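Local coordinates for oxidoreductase (Streptomyces globisporus, PDB 4R82) that catalyses the NADH-dependent reduction of FAD, supplying freely diffusing FADH2 to the halogenase and the monooxygenase of C-1027 antibiotic biosynthesis, at the interface of chains A and B. Residues are numbered along the deposited sequence; one frame, centred on the assembly and turned at random. Chains: chain A/B, Oxidoreductase.

SgcE6 is a homodimer, and both contacts lie on its two-fold symmetric interface, their C-alpha centres about 27 Å apart. Contact 1 is largely apolar and built from strands 53-56, 61-67, 131-143 and 146-158, where B:Cys65, an FAD-binding residue, takes part in the packing. Contact 2 is mainly polar and uses the end of strand 171-173 and the chain that follows, with A:Leu166 of strand 166-168 packed alongside and B:Glu163 as acidic partner. They have no residue in common. A sheet-built core patch and a paired C-terminal segment thus join the same two subunits at separate places, and each has a twin with the chains exchanged.

Contact 1: the interface of chains A and B. Residues chain A 53, 55, 63, 141, 148, 150; chain B 63, 65, 142-143, 148.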
ATOM      1  N   THR A  53       1.369  -2.055  -4.058  1.00 10.73           N
ATOM      2  CA  THR A  53       0.908  -0.679  -4.220  1.00 12.64           C
ATOM      3  C   THR A  53       0.730  -0.395  -5.701  1.00  9.46           C
ATOM      4  O   THR A  53       1.621  -0.685  -6.488  1.00 13.12           O
ATOM      5  CB  THR A  53       1.949   0.287  -3.660  1.00 20.35           C
ATOM      6  OG1 THR A  53       2.179  -0.027  -2.279  1.00 26.50           O
ATOM      7  CG2 THR A  53       1.473   1.724  -3.784  1.00 19.25           C
ATOM      8  N   VAL A  55       0.924   2.096  -8.713  1.00  8.89           N
ATOM      9  CA  VAL A  55       1.826   3.228  -8.839  1.00  9.28           C
ATOM     10  C   VAL A  55       1.440   4.209  -9.944  1.00 13.04           C
ATOM     11  O   VAL A  55       1.362   5.425  -9.710  1.00 15.20           O
ATOM     12  CB  VAL A  55       3.272   2.730  -9.087  1.00 10.63           C
ATOM     13  CG1 VAL A  55       4.231   3.907  -9.349  1.00 13.81           C
ATOM     14  CG2 VAL A  55       3.763   1.903  -7.884  1.00 10.29           C
ATOM     15  N   LEU A  63       3.947  -1.886  -7.577  1.00  9.72           N
ATOM     16  CA  LEU A  63       5.172  -2.314  -6.910  1.00 10.82           C
ATOM     17  C   LEU A  63       4.863  -3.270  -5.775  1.00 10.02           C
ATOM     18  O   LEU A  63       3.735  -3.311  -5.266  1.00 11.01           O
ATOM     19  CB  LEU A  63       6.031  -1.121  -6.435  1.00 13.18           C
ATOM     20  CG  LEU A  63       5.539  -0.186  -5.322  1.00 10.56           C
ATOM     21  CD1 LEU A  63       5.699  -0.816  -3.932  1.00 10.11           C
ATOM     22  CD2 LEU A  63       6.296   1.138  -5.404  1.00 10.57           C
ATOM     23  N   TYR A 141      14.590  -1.413  -7.012  1.00 15.64           N
ATOM     24  CA  TYR A 141      15.061  -0.244  -6.277  1.00 16.49           C
ATOM     25  C   TYR A 141      15.421  -0.655  -4.856  1.00 14.57           C
ATOM     26  O   TYR A 141      14.741  -1.496  -4.268  1.00 14.63           O
ATOM     27  CB  TYR A 141      13.944   0.804  -6.188  1.00 16.99           C
ATOM     28  CG  TYR A 141      13.530   1.478  -7.485  1.00 15.82           C
ATOM     29  CD1 TYR A 141      14.474   1.936  -8.394  1.00 17.42           C
ATOM     30  CD2 TYR A 141      12.190   1.687  -7.773  1.00 15.58           C
ATOM     31  CE1 TYR A 141      14.093   2.577  -9.562  1.00 21.09           C
ATOM     32  CE2 TYR A 141      11.799   2.318  -8.938  1.00 14.52           C
ATOM     33  CZ  TYR A 141      12.748   2.760  -9.830  1.00 18.23           C
ATOM     34  OH  TYR A 141      12.359   3.403 -10.989  1.00 16.67           O
ATOM     35  N   ILE A 148      12.451  -3.085  -3.589  1.00 13.54           N
ATOM     36  CA  ILE A 148      11.203  -2.635  -4.192  1.00 11.28           C
ATOM     37  C   ILE A 148      11.217  -3.108  -5.635  1.00 11.69           C
ATOM     38  O   ILE A 148      12.105  -2.729  -6.395  1.00 13.39           O
ATOM     39  CB  ILE A 148      11.121  -1.103  -4.148  1.00 11.98           C
ATOM     40  CG1 ILE A 148      11.156  -0.630  -2.685  1.00 14.56           C
ATOM     41  CG2 ILE A 148       9.856  -0.592  -4.841  1.00 12.53           C
ATOM     42  CD1 ILE A 148      11.353   0.878  -2.531  1.00 16.35           C
ATOM     43  N   LEU A 150       9.388  -2.968  -9.116  1.00 10.90           N
ATOM     44  CA  LEU A 150       8.411  -2.212  -9.887  1.00 10.72           C
ATOM     45  C   LEU A 150       8.089  -3.029 -11.128  1.00 13.18           C
ATOM     46  O   LEU A 150       8.989  -3.376 -11.904  1.00 15.28           O
ATOM     47  CB  LEU A 150       9.015  -0.864 -10.286  1.00 14.74           C
ATOM     48  CG  LEU A 150       8.130   0.162 -11.002  1.00 18.27           C
ATOM     49  CD1 LEU A 150       7.033   0.654 -10.087  1.00 16.48           C
ATOM     50  CD2 LEU A 150       8.967   1.335 -11.509  1.00 20.24           C
TER
ATOM     51  N   LEU B  63       7.139   4.558   1.858  1.00 10.81           N
ATOM     52  CA  LEU B  63       7.115   5.280   0.587  1.00  7.63           C
ATOM     53  C   LEU B  63       5.728   5.818   0.291  1.00 11.11           C
ATOM     54  O   LEU B  63       4.728   5.342   0.848  1.00 11.80           O
ATOM     55  CB  LEU B  63       7.616   4.418  -0.593  1.00  9.66           C
ATOM     56  CG  LEU B  63       6.881   3.140  -1.024  1.00 10.44           C
ATOM     57  CD1 LEU B  63       5.604   3.461  -1.818  1.00 11.33           C
ATOM     58  CD2 LEU B  63       7.790   2.251  -1.867  1.00 10.15           C
ATOM     59  N   CYS B  65       3.617   7.374  -3.423  1.00 10.39           N
ATOM     60  CA  CYS B  65       3.704   7.610  -4.854  1.00 10.57           C
ATOM     61  C   CYS B  65       2.899   8.857  -5.173  1.00 11.26           C
ATOM     62  O   CYS B  65       1.711   8.926  -4.854  1.00 12.32           O
ATOM     63  CB  CYS B  65       3.131   6.427  -5.626  1.00 11.13           C
ATOM     64  SG  CYS B  65       3.980   4.869  -5.245  1.00 14.85           S
ATOM     65  N   GLU B 142      11.946   6.734 -10.052  1.00 15.61           N
ATOM     66  CA  GLU B 142      10.999   6.864 -11.158  1.00 14.82           C
ATOM     67  C   GLU B 142       9.851   5.881 -10.993  1.00 16.58           C
ATOM     68  O   GLU B 142      10.060   4.704 -10.680  1.00 16.05           O
ATOM     69  CB  GLU B 142      11.696   6.624 -12.494  1.00 21.41           C
ATOM     70  CG  GLU B 142      12.634   7.750 -12.906  1.00 26.76           C
ATOM     71  CD  GLU B 142      13.134   7.599 -14.328  1.00 43.92           C
ATOM     72  OE1 GLU B 142      13.758   6.561 -14.638  1.00 50.65           O
ATOM     73  OE2 GLU B 142      12.901   8.523 -15.137  1.00 52.45           O
ATOM     74  N   GLY B 143       8.632   6.366 -11.218  1.00 13.96           N
ATOM     75  CA  GLY B 143       7.456   5.531 -11.046  1.00 11.56           C
ATOM     76  C   GLY B 143       6.433   5.790 -12.135  1.00 15.00           C
ATOM     77  O   GLY B 143       5.241   5.935 -11.853  1.00 14.16           O
ATOM     78  N   ILE B 148       8.172   7.938  -6.913  1.00 11.49           N
ATOM     79  CA  ILE B 148       8.150   7.186  -5.661  1.00  9.54           C
ATOM     80  C   ILE B 148       9.077   7.906  -4.694  1.00 14.65           C
ATOM     81  O   ILE B 148      10.272   8.035  -4.956  1.00 14.83           O
ATOM     82  CB  ILE B 148       8.612   5.740  -5.881  1.00 11.32           C
ATOM     83  CG1 ILE B 148       7.699   5.043  -6.896  1.00 12.55           C
ATOM     84  CG2 ILE B 148       8.637   4.962  -4.575  1.00 11.65           C
ATOM     85  CD1 ILE B 148       8.325   3.802  -7.528  1.00 15.32           C
TER
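The methyl tips of A:Leu63 and B:Leu63 meet head-on across the two-fold axis, CD2 of A:Leu63 lying 4.0 Å from CD2 of B:Leu63, in the homodimer core of this flavin reductase-like domain. The same branches also meet the isoleucines tip to tip: CD2 of B:Leu63 is 3.9 Å from CD1 of A:Ile148, and CD2 of A:Leu63 faces CD1 of B:Ile148 in the matching contact. Strands 61-67 and 146-158 of both subunits therefore contribute to one apolar cluster. B:Ile148 serves a second neighbour as well, its CD1 standing 4.0 Å from CE2 at the rim of the A:Tyr141 ring, where the two side chains cross at a slant.

A:Val55 divides its two methyls between different partners. CG1, anti to the backbone N (chi1 175°), approaches the backbone of B:Gly143 and lies 3.4 Å from its carbonyl O. CG2 turns to the thiol of B:Cys65, with SG 4.0 Å away. As B:Cys65 is an FAD-binding residue, this packing may link the dimer surface to the flavin site.

A polar link is made by A:Tyr141, whose phenol OH donates a hydrogen bond of 2.7 Å to the backbone O of B:Glu142. The hydroxyl approaches at a C=O...donor angle of 126°, tilted 17° from the carbonyl plane. CD2 of A:Leu150 also borders this carbonyl, 3.6 Å from O of B:Glu142, placing an apolar group beside the hydrogen-bonded oxygen. B:Glu142 is poorly ordered, although the bond uses its main-chain O and not its carboxylate.

Contact 2: the interface of chains A and B. Residues chain A 166, 173-176; chain B 163, 175-178.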
ATOM      1  N   LEU A 166      -8.879  -7.998   4.489  1.00 12.45           N
ATOM      2  CA  LEU A 166      -8.160  -6.869   5.068  1.00 11.88           C
ATOM      3  C   LEU A 166      -7.145  -7.352   6.097  1.00 11.89           C
ATOM      4  O   LEU A 166      -7.319  -8.413   6.708  1.00 12.13           O
ATOM      5  CB  LEU A 166      -9.140  -5.914   5.750  1.00 11.05           C
ATOM      6  CG  LEU A 166     -10.200  -5.345   4.813  1.00 11.41           C
ATOM      7  CD1 LEU A 166     -11.270  -4.611   5.582  1.00 11.95           C
ATOM      8  CD2 LEU A 166      -9.513  -4.412   3.838  1.00 17.16           C
ATOM      9  N   ARG A 173      -9.038  -8.826   8.989  1.00 14.79           N
ATOM     10  CA  ARG A 173     -10.292  -8.141   9.305  1.00 14.75           C
ATOM     11  C   ARG A 173     -11.217  -8.245   8.095  1.00 14.47           C
ATOM     12  O   ARG A 173     -10.792  -8.686   7.034  1.00 16.33           O
ATOM     13  CB  ARG A 173     -10.015  -6.665   9.637  1.00 15.84           C
ATOM     14  CG  ARG A 173      -9.189  -6.430  10.896  1.00 14.28           C
ATOM     15  CD  ARG A 173      -9.959  -6.793  12.154  1.00 15.59           C
ATOM     16  NE  ARG A 173     -11.179  -5.997  12.303  1.00 18.20           N
ATOM     17  CZ  ARG A 173     -11.227  -4.806  12.894  1.00 22.20           C
ATOM     18  NH1 ARG A 173     -10.122  -4.276  13.402  1.00 23.26           N
ATOM     19  NH2 ARG A 173     -12.374  -4.146  12.985  1.00 19.64           N
ATOM     20  N   ARG A 174     -12.469  -7.829   8.269  1.00 15.09           N
ATOM     21  CA  ARG A 174     -13.480  -7.842   7.209  1.00 17.24           C
ATOM     22  C   ARG A 174     -14.109  -6.460   7.041  1.00 14.12           C
ATOM     23  O   ARG A 174     -14.151  -5.673   7.992  1.00 17.55           O
ATOM     24  CB  ARG A 174     -14.606  -8.811   7.580  1.00 21.88           C
ATOM     25  CG  ARG A 174     -14.523 -10.177   6.949  1.00 33.06           C
ATOM     26  CD  ARG A 174     -15.769 -11.002   7.283  1.00 40.88           C
ATOM     27  NE  ARG A 174     -16.046 -11.979   6.236  1.00 45.18           N
ATOM     28  CZ  ARG A 174     -15.402 -13.135   6.113  1.00 44.96           C
ATOM     29  NH1 ARG A 174     -14.450 -13.464   6.977  1.00 48.10           N
ATOM     30  NH2 ARG A 174     -15.708 -13.964   5.127  1.00 48.49           N
ATOM     31  N   PHE A 175     -14.633  -6.188   5.844  1.00 14.94           N
ATOM     32  CA  PHE A 175     -15.422  -4.976   5.606  1.00 17.03           C
ATOM     33  C   PHE A 175     -16.801  -5.080   6.234  1.00 17.19           C
ATOM     34  O   PHE A 175     -17.395  -6.166   6.279  1.00 19.93           O
ATOM     35  CB  PHE A 175     -15.697  -4.784   4.108  1.00 13.81           C
ATOM     36  CG  PHE A 175     -14.524  -4.268   3.294  1.00 12.79           C
ATOM     37  CD1 PHE A 175     -14.167  -2.922   3.334  1.00 13.81           C
ATOM     38  CD2 PHE A 175     -13.855  -5.112   2.422  1.00 15.20           C
ATOM     39  CE1 PHE A 175     -13.122  -2.444   2.548  1.00 12.74           C
ATOM     40  CE2 PHE A 175     -12.803  -4.641   1.633  1.00 20.04           C
ATOM     41  CZ  PHE A 175     -12.440  -3.309   1.702  1.00 16.42           C
ATOM     42  N   ALA A 176     -17.340  -3.941   6.670  1.00 16.31           N
ATOM     43  CA  ALA A 176     -18.773  -3.812   6.869  1.00 17.60           C
ATOM     44  C   ALA A 176     -19.348  -3.596   5.475  1.00 19.27           C
ATOM     45  O   ALA A 176     -18.739  -2.906   4.664  1.00 19.96           O
ATOM     46  CB  ALA A 176     -19.080  -2.619   7.753  1.00 18.60           C
TER
ATOM     47  N   GLU B 163      -9.053   3.129  14.653  1.00 14.45           N
ATOM     48  CA  GLU B 163      -8.939   2.286  13.463  1.00 17.39           C
ATOM     49  C   GLU B 163      -9.015   3.163  12.228  1.00 17.89           C
ATOM     50  O   GLU B 163      -9.763   4.141  12.201  1.00 15.81           O
ATOM     51  CB  GLU B 163     -10.098   1.290  13.376  1.00 23.01           C
ATOM     52  CG  GLU B 163     -10.261   0.365  14.551  1.00 34.45           C
ATOM     53  CD  GLU B 163     -11.165  -0.812  14.225  1.00 38.38           C
ATOM     54  OE1 GLU B 163     -10.838  -1.936  14.658  1.00 43.90           O
ATOM     55  OE2 GLU B 163     -12.198  -0.613  13.539  1.00 32.66           O
ATOM     56  N   PHE B 175     -14.616  -0.845   8.653  1.00 18.12           N
ATOM     57  CA  PHE B 175     -14.428  -2.200   9.145  1.00 18.81           C
ATOM     58  C   PHE B 175     -15.685  -2.770   9.770  1.00 19.54           C
ATOM     59  O   PHE B 175     -16.486  -2.040  10.370  1.00 20.35           O
ATOM     60  CB  PHE B 175     -13.375  -2.209  10.248  1.00 20.26           C
ATOM     61  CG  PHE B 175     -11.962  -2.069   9.764  1.00 20.31           C
ATOM     62  CD1 PHE B 175     -11.279  -3.167   9.258  1.00 20.75           C
ATOM     63  CD2 PHE B 175     -11.297  -0.856   9.875  1.00 20.74           C
ATOM     64  CE1 PHE B 175      -9.965  -3.053   8.839  1.00 21.11           C
ATOM     65  CE2 PHE B 175      -9.980  -0.729   9.452  1.00 22.14           C
ATOM     66  CZ  PHE B 175      -9.316  -1.830   8.940  1.00 21.44           C
ATOM     67  N   ALA B 176     -15.820  -4.089   9.676  1.00 19.72           N
ATOM     68  CA  ALA B 176     -16.741  -4.835  10.523  1.00 20.79           C
ATOM     69  C   ALA B 176     -16.008  -5.048  11.832  1.00 21.96           C
ATOM     70  O   ALA B 176     -14.793  -5.210  11.827  1.00 23.87           O
ATOM     71  CB  ALA B 176     -17.050  -6.170   9.897  1.00 22.80           C
ATOM     72  N   PRO B 177     -16.735  -5.045  12.956  1.00 27.75           N
ATOM     73  CA  PRO B 177     -16.145  -5.360  14.264  1.00 29.54           C
ATOM     74  C   PRO B 177     -15.285  -6.623  14.207  1.00 33.97           C
ATOM     75  O   PRO B 177     -15.652  -7.569  13.505  1.00 33.87           O
ATOM     76  CB  PRO B 177     -17.374  -5.615  15.134  1.00 32.41           C
ATOM     77  CG  PRO B 177     -18.419  -4.704  14.553  1.00 31.20           C
ATOM     78  CD  PRO B 177     -18.145  -4.630  13.065  1.00 31.50           C
ATOM     79  N   ASP B 178     -14.150  -6.630  14.903  1.00 34.36           N
ATOM     80  CA  ASP B 178     -13.263  -7.788  14.886  1.00 38.87           C
ATOM     81  C   ASP B 178     -13.988  -8.963  15.526  1.00 44.39           C
ATOM     82  O   ASP B 178     -14.373  -8.896  16.694  1.00 48.88           O
ATOM     83  CB  ASP B 178     -11.965  -7.485  15.645  1.00 44.03           C
ATOM     84  CG  ASP B 178     -10.882  -8.533  15.410  1.00 52.02           C
ATOM     85  OD1 ASP B 178     -11.193  -9.629  14.892  1.00 53.03           O
ATOM     86  OD2 ASP B 178      -9.713  -8.261  15.755  1.00 56.23           O
TER
HETATM   87  O   HOH W   1     -13.204  -7.368  11.017  1.00 17.47           O
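The guanidinium of A:Arg173 is sandwiched between B:Phe175 and B:Asp178 at the C-terminal segments of this flavin reductase-like homodimer. CD1 of the B:Phe175 ring lies over the centre of one face, with the ring plane inclined 31° to the guanidinium. Toward the rim of the opposite face comes CB of the poorly ordered B:Asp178, 3.7 Å from NE of A:Arg173. B:Glu163, the backbone carbonyl of B:Ala176 and water 1 occupy the edge, in plane. A:Arg173 is bent at chi2 and chi3, which turns the guanidinium back over the B:Phe175 ring. Its CB packs 3.7 Å from CE1 of B:Phe175. From the other side of that ring plane, CD1 of A:Leu166 meets CD1 and CE1 of B:Phe175; within chain A the same methyl lies over the centre of one face of A:Phe175.

At the guanidinium edge, NH1 of A:Arg173 makes a salt bridge and hydrogen bond of 2.8 Å to the carboxylate OE1 of B:Glu163. The acceptor stays in the guanidinium plane, whereas NH1 meets OE1 from above the carboxylate plane, the two planes being 41° apart. NH2 of A:Arg173 gives an almost straight hydrogen bond of 2.9 Å to O of B:Ala176; its contact with OE1 of B:Glu163 is weak. These partners and the two faces should limit rotation of the guanidinium.

Water 1 joins NE of A:Arg173 (2.8 Å) to O of B:Ala176, and also meets the backbone N of A:Arg174. The B:Ala176 carbonyl is therefore gripped by both NH2 and the water.

Between the main chains, N of B:Ala176 donates to O of A:Arg174 over 2.9 Å, and A:Phe175 forms an antiparallel bridge with B:Phe175. CB of B:Ala176 rests 3.6 Å from O of A:Phe175 beside this bridge.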